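Two-component system sensor histidine kinase (Bacteroides thetaiotaomicron, PDB 3VA6) is probably a membrane-bound hybrid sensor kinase that autophosphorylates on histidine to regulate transcription, represented here by its beta-propeller and beta-sandwich extracellular domain. Local coordinates at residues 318-323 with 358-363. Numbering follows the deposited sequence.
Sequences TGTGDG and AIWYRM
Arg362 grips Asp322 end-on in a salt bridge, NH1 and NH2 both donating to the single carboxylate oxygen OD1. Arg362 NH2 makes the shorter bond, 2.8 Å to Asp322 OD1, and comes from above the carboxylate plane. Arg362 NH1, 3.0 Å from Asp322 OD1, approaches from the same face of that plane but nearly in line with the C-O bond. OD1 stays close to the guanidinium plane, whereas the two planar groups are turned 40° apart. Bends at chi2 and chi3 fold the arginine back over the indole of Trp360, where Arg362 CZ sits 3.8 Å above the ring centre. In Trp360, CG anti to the backbone N (chi1 -166°) lays the six-membered ring against the loop 318-323, which leads into the first strand of the propeller blade that strand 359-361 completes as its fourth. There Asp322 CB packs obliquely 3.5 Å from Trp360 CH2, and Gly323 O lies at the ring edge, 3.4 Å from Trp360 CZ2. Asn343, outside both segments, ties them together: its backbone O accepts from Trp360 NE1 and its ND2 donates to Gly323 O. Farther out, Thr318 OG1 approaches Trp360 CE3 obliquely at 3.8 Å. Replacing Arg362 by an alanine would probably leave Asp322 without this cationic mate and one indole face without its guanidinium. The arginine thus serves twice, its N-H edge pairing with a carboxylate that it probably stabilises as the anion, its flat face held against the indole.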
ATOM      1  N   THR A 318       5.365 -11.999   0.810  1.00 88.25           N
ATOM      2  CA  THR A 318       6.503 -12.694   0.186  1.00 90.24           C
ATOM      3  C   THR A 318       6.531 -12.198  -1.232  1.00 92.17           C
ATOM      4  O   THR A 318       5.547 -12.388  -1.977  1.00 89.95           O
ATOM      5  CB  THR A 318       6.305 -14.184  -0.040  1.00 87.55           C
ATOM      6  OG1 THR A 318       4.957 -14.417  -0.488  1.00 84.23           O
ATOM      7  CG2 THR A 318       6.675 -15.023   1.202  1.00 86.62           C
ATOM      8  N   GLY A 319       7.634 -11.587  -1.625  1.00 96.61           N
ATOM      9  CA  GLY A 319       7.741 -11.061  -2.975  1.00 99.19           C
ATOM     10  C   GLY A 319       8.950 -11.665  -3.624  1.00102.33           C
ATOM     11  O   GLY A 319      10.048 -11.248  -3.272  1.00106.18           O
ATOM     12  N   THR A 320       8.830 -12.653  -4.524  1.00101.31           N
ATOM     13  CA  THR A 320       7.612 -13.382  -4.994  1.00 97.17           C
ATOM     14  C   THR A 320       6.430 -12.577  -5.513  1.00 95.88           C
ATOM     15  O   THR A 320       5.682 -11.979  -4.759  1.00 93.95           O
ATOM     16  CB  THR A 320       7.097 -14.419  -3.972  1.00 92.95           C
ATOM     17  OG1 THR A 320       8.167 -14.814  -3.098  1.00 94.42           O
ATOM     18  CG2 THR A 320       6.538 -15.650  -4.695  1.00 90.81           C
ATOM     19  N   GLY A 321       6.248 -12.617  -6.824  1.00 97.23           N
ATOM     20  CA  GLY A 321       5.128 -11.944  -7.464  1.00 96.45           C
ATOM     21  C   GLY A 321       4.024 -12.913  -7.833  1.00 92.82           C
ATOM     22  O   GLY A 321       3.178 -12.591  -8.659  1.00 92.78           O
ATOM     23  N   ASP A 322       4.014 -14.090  -7.222  1.00 90.13           N
ATOM     24  CA  ASP A 322       2.977 -15.074  -7.526  1.00 87.10           C
ATOM     25  C   ASP A 322       1.625 -14.559  -7.048  1.00 84.24           C
ATOM     26  O   ASP A 322       1.559 -13.713  -6.161  1.00 83.93           O
ATOM     27  CB  ASP A 322       3.257 -16.418  -6.860  1.00 85.25           C
ATOM     28  CG  ASP A 322       4.618 -16.979  -7.211  1.00 88.36           C
ATOM     29  OD1 ASP A 322       5.085 -17.853  -6.452  1.00 87.58           O
ATOM     30  OD2 ASP A 322       5.227 -16.554  -8.218  1.00 91.90           O
ATOM     31  N   GLY A 323       0.556 -15.083  -7.645  1.00 82.61           N
ATOM     32  CA  GLY A 323      -0.803 -14.624  -7.370  1.00 80.48           C
ATOM     33  C   GLY A 323      -1.548 -15.574  -6.465  1.00 77.04           C
ATOM     34  O   GLY A 323      -1.090 -16.685  -6.193  1.00 76.28           O
ATOM     35  N   ALA A 358       7.160 -15.576   5.934  1.00 86.17           N
ATOM     36  CA  ALA A 358       6.092 -16.246   5.252  1.00 82.66           C
ATOM     37  C   ALA A 358       6.547 -17.590   4.703  1.00 82.39           C
ATOM     38  O   ALA A 358       7.704 -17.756   4.307  1.00 85.24           O
ATOM     39  CB  ALA A 358       5.549 -15.363   4.141  1.00 82.50           C
ATOM     40  N   ILE A 359       5.628 -18.552   4.747  1.00 79.39           N
ATOM     41  CA  ILE A 359       5.783 -19.830   4.075  1.00 79.02           C
ATOM     42  C   ILE A 359       4.552 -20.047   3.234  1.00 76.36           C
ATOM     43  O   ILE A 359       3.454 -19.873   3.719  1.00 74.09           O
ATOM     44  CB  ILE A 359       5.880 -21.018   5.040  1.00 78.61           C
ATOM     45  CG1 ILE A 359       7.065 -20.866   5.985  1.00 81.49           C
ATOM     46  CG2 ILE A 359       6.031 -22.325   4.260  1.00 78.75           C
ATOM     47  CD1 ILE A 359       7.058 -21.918   7.089  1.00 81.26           C
ATOM     48  N   TRP A 360       4.755 -20.455   1.985  1.00 77.07           N
ATOM     49  CA  TRP A 360       3.685 -20.639   1.023  1.00 75.23           C
ATOM     50  C   TRP A 360       3.607 -22.073   0.605  1.00 75.03           C
ATOM     51  O   TRP A 360       4.416 -22.530  -0.218  1.00 77.24           O
ATOM     52  CB  TRP A 360       3.948 -19.759  -0.188  1.00 76.89           C
ATOM     53  CG  TRP A 360       2.770 -19.593  -1.109  1.00 75.30           C
ATOM     54  CD1 TRP A 360       1.693 -20.457  -1.298  1.00 73.15           C
ATOM     55  CD2 TRP A 360       2.526 -18.476  -2.018  1.00 76.22           C
ATOM     56  NE1 TRP A 360       0.823 -19.952  -2.221  1.00 72.66           N
ATOM     57  CE2 TRP A 360       1.261 -18.768  -2.691  1.00 74.39           C
ATOM     58  CE3 TRP A 360       3.189 -17.309  -2.313  1.00 78.67           C
ATOM     59  CZ2 TRP A 360       0.708 -17.908  -3.617  1.00 74.95           C
ATOM     60  CZ3 TRP A 360       2.628 -16.448  -3.248  1.00 79.25           C
ATOM     61  CH2 TRP A 360       1.411 -16.741  -3.886  1.00 77.38           C
ATOM     62  N   TYR A 361       2.613 -22.785   1.144  1.00 72.81           N
ATOM     63  CA  TYR A 361       2.392 -24.202   0.846  1.00 72.82           C
ATOM     64  C   TYR A 361       1.574 -24.367  -0.416  1.00 72.33           C
ATOM     65  O   TYR A 361       0.506 -23.773  -0.540  1.00 70.56           O
ATOM     66  CB  TYR A 361       1.635 -24.870   1.987  1.00 71.17           C
ATOM     67  CG  TYR A 361       2.412 -24.916   3.258  1.00 72.02           C
ATOM     68  CD1 TYR A 361       2.416 -23.826   4.123  1.00 71.52           C
ATOM     69  CD2 TYR A 361       3.170 -26.033   3.592  1.00 73.79           C
ATOM     70  CE1 TYR A 361       3.147 -23.851   5.298  1.00 72.72           C
ATOM     71  CE2 TYR A 361       3.903 -26.069   4.769  1.00 74.94           C
ATOM     72  CZ  TYR A 361       3.883 -24.971   5.619  1.00 74.37           C
ATOM     73  OH  TYR A 361       4.583 -24.966   6.797  1.00 75.83           O
ATOM     74  N   ARG A 362       2.057 -25.177  -1.351  1.00 74.26           N
ATOM     75  CA  ARG A 362       1.300 -25.421  -2.582  1.00 74.31           C
ATOM     76  C   ARG A 362       1.777 -26.646  -3.349  1.00 76.76           C
ATOM     77  O   ARG A 362       2.890 -27.112  -3.169  1.00 78.89           O
ATOM     78  CB  ARG A 362       1.338 -24.188  -3.487  1.00 74.81           C
ATOM     79  CG  ARG A 362       2.723 -23.841  -4.004  1.00 77.79           C
ATOM     80  CD  ARG A 362       3.094 -22.410  -3.660  1.00 77.87           C
ATOM     81  NE  ARG A 362       2.666 -21.423  -4.662  1.00 78.31           N
ATOM     82  CZ  ARG A 362       3.468 -20.509  -5.220  1.00 80.84           C
ATOM     83  NH1 ARG A 362       4.762 -20.414  -4.883  1.00 83.24           N
ATOM     84  NH2 ARG A 362       2.978 -19.673  -6.127  1.00 81.41           N
ATOM     85  N   MET A 363       0.897 -27.161  -4.197  1.00 76.78           N
ATOM     86  CA  MET A 363       1.193 -28.283  -5.085  1.00 79.52           C
ATOM     87  C   MET A 363       2.518 -28.054  -5.818  1.00 82.64           C
ATOM     88  O   MET A 363       2.685 -27.038  -6.504  1.00 83.08           O
ATOM     89  CB  MET A 363       0.046 -28.408  -6.098  1.00 79.41           C
ATOM     90  CG  MET A 363       0.178 -29.443  -7.204  1.00 82.62           C
ATOM     91  SD  MET A 363      -0.585 -31.012  -6.765  1.00 83.08           S
ATOM     92  CE  MET A 363       0.857 -31.922  -6.157  1.00 85.61           C
TER